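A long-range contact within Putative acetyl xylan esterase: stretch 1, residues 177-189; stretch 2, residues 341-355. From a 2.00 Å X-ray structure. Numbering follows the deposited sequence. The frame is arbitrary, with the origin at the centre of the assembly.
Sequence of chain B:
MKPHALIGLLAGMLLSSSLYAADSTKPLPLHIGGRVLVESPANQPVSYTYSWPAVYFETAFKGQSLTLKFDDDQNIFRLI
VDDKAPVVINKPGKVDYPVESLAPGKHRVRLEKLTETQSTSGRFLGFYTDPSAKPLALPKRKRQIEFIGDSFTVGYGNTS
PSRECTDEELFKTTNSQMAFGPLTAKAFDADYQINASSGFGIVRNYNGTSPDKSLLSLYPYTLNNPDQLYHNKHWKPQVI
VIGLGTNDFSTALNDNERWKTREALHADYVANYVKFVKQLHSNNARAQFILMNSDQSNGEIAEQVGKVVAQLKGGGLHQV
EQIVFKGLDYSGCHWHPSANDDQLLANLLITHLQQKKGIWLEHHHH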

# COMPACT_ATOMS: atom_id res chain seq x y z
N GLN B 177 -20.50 -6.45 -15.55
CA GLN B 177 -19.56 -5.91 -16.51
C GLN B 177 -19.41 -4.40 -16.36
O GLN B 177 -18.47 -3.80 -16.90
N MET B 178 -20.35 -3.79 -15.64
CA MET B 178 -20.23 -2.37 -15.28
C MET B 178 -19.75 -2.11 -13.85
O MET B 178 -19.55 -0.95 -13.47
N ALA B 179 -19.54 -3.18 -13.09
CA ALA B 179 -18.88 -3.06 -11.80
C ALA B 179 -17.41 -2.66 -12.03
O ALA B 179 -16.89 -2.80 -13.13
N PHE B 180 -16.74 -2.22 -10.96
CA PHE B 180 -15.39 -1.66 -11.07
C PHE B 180 -14.30 -2.64 -11.55
O PHE B 180 -13.29 -2.21 -12.11
N GLY B 181 -14.52 -3.94 -11.36
CA GLY B 181 -13.54 -4.95 -11.73
C GLY B 181 -13.31 -5.10 -13.23
O GLY B 181 -12.19 -4.87 -13.70
N PRO B 182 -14.35 -5.49 -13.98
CA PRO B 182 -14.24 -5.50 -15.46
C PRO B 182 -13.80 -4.17 -16.06
O PRO B 182 -12.99 -4.16 -16.98
N LEU B 183 -14.30 -3.05 -15.52
CA LEU B 183 -13.92 -1.72 -16.02
C LEU B 183 -12.43 -1.44 -15.80
O LEU B 183 -11.77 -0.90 -16.68
N THR B 184 -11.91 -1.80 -14.62
CA THR B 184 -10.47 -1.69 -14.38
C THR B 184 -9.64 -2.57 -15.35
O THR B 184 -8.68 -2.09 -15.94
N ALA B 185 -10.01 -3.83 -15.50
CA ALA B 185 -9.27 -4.74 -16.38
C ALA B 185 -9.23 -4.22 -17.84
O ALA B 185 -8.20 -4.30 -18.51
N LYS B 186 -10.34 -3.66 -18.30
CA LYS B 186 -10.45 -3.18 -19.69
C LYS B 186 -9.56 -1.97 -19.99
O LYS B 186 -9.07 -1.83 -21.13
N ALA B 187 -9.32 -1.13 -18.98
CA ALA B 187 -8.41 0.02 -19.14
C ALA B 187 -6.97 -0.42 -19.37
O ALA B 187 -6.16 0.33 -19.93
N PHE B 188 -6.64 -1.64 -18.96
CA PHE B 188 -5.29 -2.17 -19.12
C PHE B 188 -5.22 -3.31 -20.16
O PHE B 188 -4.17 -3.90 -20.36
N ASP B 189 -6.35 -3.59 -20.81
CA ASP B 189 -6.51 -4.75 -21.69
C ASP B 189 -6.01 -6.05 -21.05
O ASP B 189 -5.23 -6.80 -21.65
N ASP B 341 -20.84 4.99 -9.01
CA ASP B 341 -19.88 4.56 -8.00
C ASP B 341 -18.85 3.58 -8.57
O ASP B 341 -17.65 3.68 -8.29
N ASP B 342 -19.33 2.62 -9.36
CA ASP B 342 -18.48 1.61 -10.01
C ASP B 342 -17.41 2.23 -10.89
O ASP B 342 -16.23 1.92 -10.74
N GLN B 343 -17.82 3.15 -11.78
CA GLN B 343 -16.86 3.95 -12.55
C GLN B 343 -15.87 4.73 -11.67
O GLN B 343 -14.69 4.79 -11.96
N LEU B 344 -16.36 5.33 -10.58
CA LEU B 344 -15.46 6.06 -9.67
C LEU B 344 -14.41 5.15 -9.03
O LEU B 344 -13.22 5.51 -8.93
N LEU B 345 -14.85 3.97 -8.59
CA LEU B 345 -13.92 2.99 -7.98
C LEU B 345 -12.94 2.46 -9.00
O LEU B 345 -11.77 2.27 -8.69
N ALA B 346 -13.40 2.28 -10.23
CA ALA B 346 -12.52 1.87 -11.33
C ALA B 346 -11.43 2.90 -11.56
O ALA B 346 -10.25 2.56 -11.65
N ASN B 347 -11.83 4.18 -11.62
CA ASN B 347 -10.86 5.27 -11.84
C ASN B 347 -9.84 5.31 -10.73
O ASN B 347 -8.66 5.55 -10.99
N LEU B 348 -10.28 5.06 -9.51
CA LEU B 348 -9.39 4.98 -8.35
C LEU B 348 -8.32 3.89 -8.54
O LEU B 348 -7.12 4.12 -8.34
N LEU B 349 -8.79 2.71 -8.92
CA LEU B 349 -7.93 1.54 -9.16
C LEU B 349 -7.00 1.74 -10.36
O LEU B 349 -5.79 1.45 -10.29
N ILE B 350 -7.56 2.24 -11.46
CA ILE B 350 -6.77 2.52 -12.68
C ILE B 350 -5.58 3.46 -12.41
O ILE B 350 -4.44 3.15 -12.77
N THR B 351 -5.86 4.58 -11.74
CA THR B 351 -4.83 5.54 -11.36
C THR B 351 -3.78 4.92 -10.43
O THR B 351 -2.58 5.16 -10.59
N HIS B 352 -4.24 4.13 -9.46
CA HIS B 352 -3.35 3.43 -8.54
C HIS B 352 -2.42 2.52 -9.33
O HIS B 352 -1.21 2.56 -9.15
N LEU B 353 -2.99 1.70 -10.21
CA LEU B 353 -2.21 0.71 -10.96
C LEU B 353 -1.27 1.33 -11.99
O LEU B 353 -0.21 0.78 -12.28
N GLN B 354 -1.64 2.51 -12.51
CA GLN B 354 -0.83 3.27 -13.44
C GLN B 354 0.46 3.78 -12.82
O GLN B 354 1.43 4.00 -13.53
N GLN B 355 0.47 3.98 -11.51
CA GLN B 355 1.63 4.56 -10.84
C GLN B 355 2.65 3.51 -10.42
O GLN B 355 3.69 3.85 -9.87

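F180 lies at the apolar centre of the contact, where the helix that starts at this residue packs against the longer helix of the second stretch, with their N-to-C directions 42° apart and their axes 8.3 Å apart at closest approach. F180 points its CA-to-CB bond toward the second helix and adopts chi1 p (60°), with chi2 at 81°. Its side chain is a knob in the hole formed by D342, L345, A346 and L349. CB of F180 lies 4.2 Å from CB of A346, while the two ring sides engage different leucines: CD2 of F180 is 3.7 Å from CD1 of L345, and CD1 of F180 is 3.7 Å from CD1 of L349. Both leucines are m,t rotamers whose CA-to-CB bonds point toward the first stretch, and they meet the ring obliquely. The tightest backbone register lies here too, at F180 and A346, whose CA atoms are 4.6 Å apart. The contact buries 645 Å² in total and is held by shape and apolar packing, since no hydrogen bond crosses it.

One turn on, T184 forms a second knob, set among A346, L349, I350 and L353. Its m rotamer directs OG1 back to its own helix, where OG1 of T184 donates a hydrogen bond to O of F180 (2.7 Å). With its polar need met in this way, the hydroxyl can lie in apolar surroundings, with OG1 of T184 3.6 Å from CD1 of L349. The methyl of T184 serves the same packing, its CG2 reaching CG1 of I350 at 4.1 Å and CD1 of L353 at 4.1 Å.

L183, also m,t and pointing toward the partner helix, packs its CB 3.8 Å from CB of A346. A346 is thus shared by F180, L183 and T184. Further along, CB of A187 lies 3.6 Å from CD1 of I350. I350 is m,t, with its CA-to-CB bond sideways to the first stretch, and its CG1 lies 4.1 Å from CE2 of F188.

F188 closes this end of the contact. Its CA-to-CB bond points toward the second helix and chi1 is m (-65°); CZ of F188 lies 3.6 Å from CB of L353 and CE1 of F188 lies 3.9 Å from CG of the exposed Q354. The backbone O of I350 lies at the ring edge, 3.4 Å from CZ of F188; this oxygen already accepts the helical hydrogen bond from N of Q354.

At the other end the contact turns polar around D342, an m rotamer pointing toward the first stretch. OD1 of D342 sits at the edge of the F180 ring, 3.7 Å from CD2 of F180, and OD2 is hydrogen-bonded elsewhere in the structure. The carboxylate also borders the N-cap residue, with CG of D342 3.5 Å from CA of A179, and O of M178 approaches CB of D342 to 3.1 Å. Beside it, the exposed Q343 covers part of L183 at the margin.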

# COMPACT_ATOMS: atom_id res chain seq x y z
CB GLN B 177 -19.99 -6.26 -17.94
CG GLN B 177 -20.08 -7.77 -18.23
CD GLN B 177 -18.77 -8.52 -18.02
OE1 GLN B 177 -18.76 -9.74 -17.94
NE2 GLN B 177 -17.66 -7.80 -17.94
CB MET B 178 -21.51 -1.64 -15.57
CG MET B 178 -21.69 -1.61 -17.06
SD MET B 178 -22.93 -0.52 -17.52
CE MET B 178 -24.34 -1.38 -16.87
CB ALA B 179 -18.99 -4.36 -11.00
CB PHE B 180 -14.98 -0.99 -9.74
CG PHE B 180 -14.97 -1.93 -8.55
CD1 PHE B 180 -13.88 -2.78 -8.30
CD2 PHE B 180 -16.04 -1.92 -7.65
CE1 PHE B 180 -13.87 -3.65 -7.19
CE2 PHE B 180 -16.04 -2.76 -6.54
CZ PHE B 180 -14.94 -3.64 -6.31
CB PRO B 182 -15.65 -5.89 -15.91
CG PRO B 182 -16.11 -6.78 -14.80
CD PRO B 182 -15.66 -6.01 -13.56
CB LEU B 183 -14.75 -0.60 -15.37
CG LEU B 183 -16.26 -0.52 -15.54
CD1 LEU B 183 -16.75 0.72 -14.77
CD2 LEU B 183 -16.73 -0.51 -17.02
CB THR B 184 -10.11 -1.97 -12.89
OG1 THR B 184 -10.88 -1.08 -12.06
CG2 THR B 184 -8.64 -1.72 -12.62
CB ALA B 185 -9.87 -6.10 -16.33
CB LYS B 186 -11.92 -2.94 -20.06
CG LYS B 186 -12.67 -4.27 -20.29
CD LYS B 186 -14.14 -4.06 -20.56
CE LYS B 186 -14.81 -5.37 -20.92
NZ LYS B 186 -16.27 -5.17 -21.21
CB ALA B 187 -8.51 0.97 -17.94
CB PHE B 188 -4.73 -2.65 -17.78
CG PHE B 188 -4.52 -1.55 -16.77
CD1 PHE B 188 -3.39 -0.74 -16.83
CD2 PHE B 188 -5.45 -1.34 -15.75
CE1 PHE B 188 -3.18 0.30 -15.90
CE2 PHE B 188 -5.26 -0.30 -14.80
CZ PHE B 188 -4.12 0.52 -14.88
CB ASP B 189 -5.85 -4.52 -23.07
CG ASP B 189 -6.20 -5.59 -24.08
OD1 ASP B 189 -7.32 -6.16 -23.99
OD2 ASP B 189 -5.35 -5.87 -24.96
CB ASP B 341 -20.60 3.93 -6.82
CG ASP B 341 -21.51 4.90 -6.08
OD1 ASP B 341 -21.27 6.12 -6.13
OD2 ASP B 341 -22.45 4.43 -5.43
CB ASP B 342 -19.33 0.58 -10.76
CG ASP B 342 -20.00 -0.40 -9.82
OD1 ASP B 342 -19.38 -0.74 -8.78
OD2 ASP B 342 -21.13 -0.85 -10.10
CB GLN B 343 -17.58 4.91 -13.53
CG GLN B 343 -16.64 5.52 -14.57
CD GLN B 343 -15.98 4.49 -15.50
OE1 GLN B 343 -14.76 4.30 -15.48
NE2 GLN B 343 -16.79 3.82 -16.30
CB LEU B 344 -16.26 6.82 -8.60
CG LEU B 344 -17.27 7.83 -9.15
CD1 LEU B 344 -18.10 8.46 -8.02
CD2 LEU B 344 -16.57 8.92 -10.05
CB LEU B 345 -14.69 1.84 -7.35
CG LEU B 345 -15.56 2.28 -6.15
CD1 LEU B 345 -16.56 1.18 -5.79
CD2 LEU B 345 -14.68 2.63 -4.96
CB ALA B 346 -13.33 1.63 -12.59
CB ASN B 347 -11.57 6.64 -11.95
CG ASN B 347 -12.53 6.70 -13.12
OD1 ASN B 347 -12.45 5.91 -14.06
ND2 ASN B 347 -13.47 7.64 -13.05
CB LEU B 348 -10.22 4.64 -7.11
CG LEU B 348 -10.04 5.25 -5.73
CD1 LEU B 348 -10.03 6.77 -5.82
CD2 LEU B 348 -11.20 4.77 -4.88
CB LEU B 349 -8.81 0.31 -9.36
CG LEU B 349 -9.41 -0.33 -8.10
CD1 LEU B 349 -10.45 -1.35 -8.51
CD2 LEU B 349 -8.32 -1.01 -7.28
CB ILE B 350 -7.66 3.08 -13.81
CG1 ILE B 350 -8.63 1.99 -14.28
CG2 ILE B 350 -6.80 3.67 -14.97
CD1 ILE B 350 -9.89 2.51 -15.01
CB THR B 351 -5.48 6.78 -10.67
OG1 THR B 351 -6.53 7.28 -11.51
CG2 THR B 351 -4.46 7.89 -10.43
CB HIS B 352 -4.16 2.63 -7.51
CG HIS B 352 -3.32 1.95 -6.48
ND1 HIS B 352 -2.91 2.58 -5.32
CD2 HIS B 352 -2.80 0.70 -6.42
CE1 HIS B 352 -2.18 1.75 -4.60
NE2 HIS B 352 -2.10 0.60 -5.25
CB LEU B 353 -3.12 -0.35 -11.57
CG LEU B 353 -3.77 -1.23 -10.51
CD1 LEU B 353 -4.84 -2.12 -11.11
CD2 LEU B 353 -2.70 -2.06 -9.79
CB GLN B 354 -1.62 4.47 -14.01
CG GLN B 354 -2.54 4.09 -15.18
CD GLN B 354 -3.44 5.25 -15.65
OE1 GLN B 354 -3.52 6.31 -15.02
NE2 GLN B 354 -4.13 5.03 -16.76
CB GLN B 355 1.22 5.43 -9.64
CG GLN B 355 0.38 6.70 -9.97
CD GLN B 355 0.90 7.49 -11.18
OE1 GLN B 355 0.37 7.39 -12.28
NE2 GLN B 355 1.96 8.28 -10.96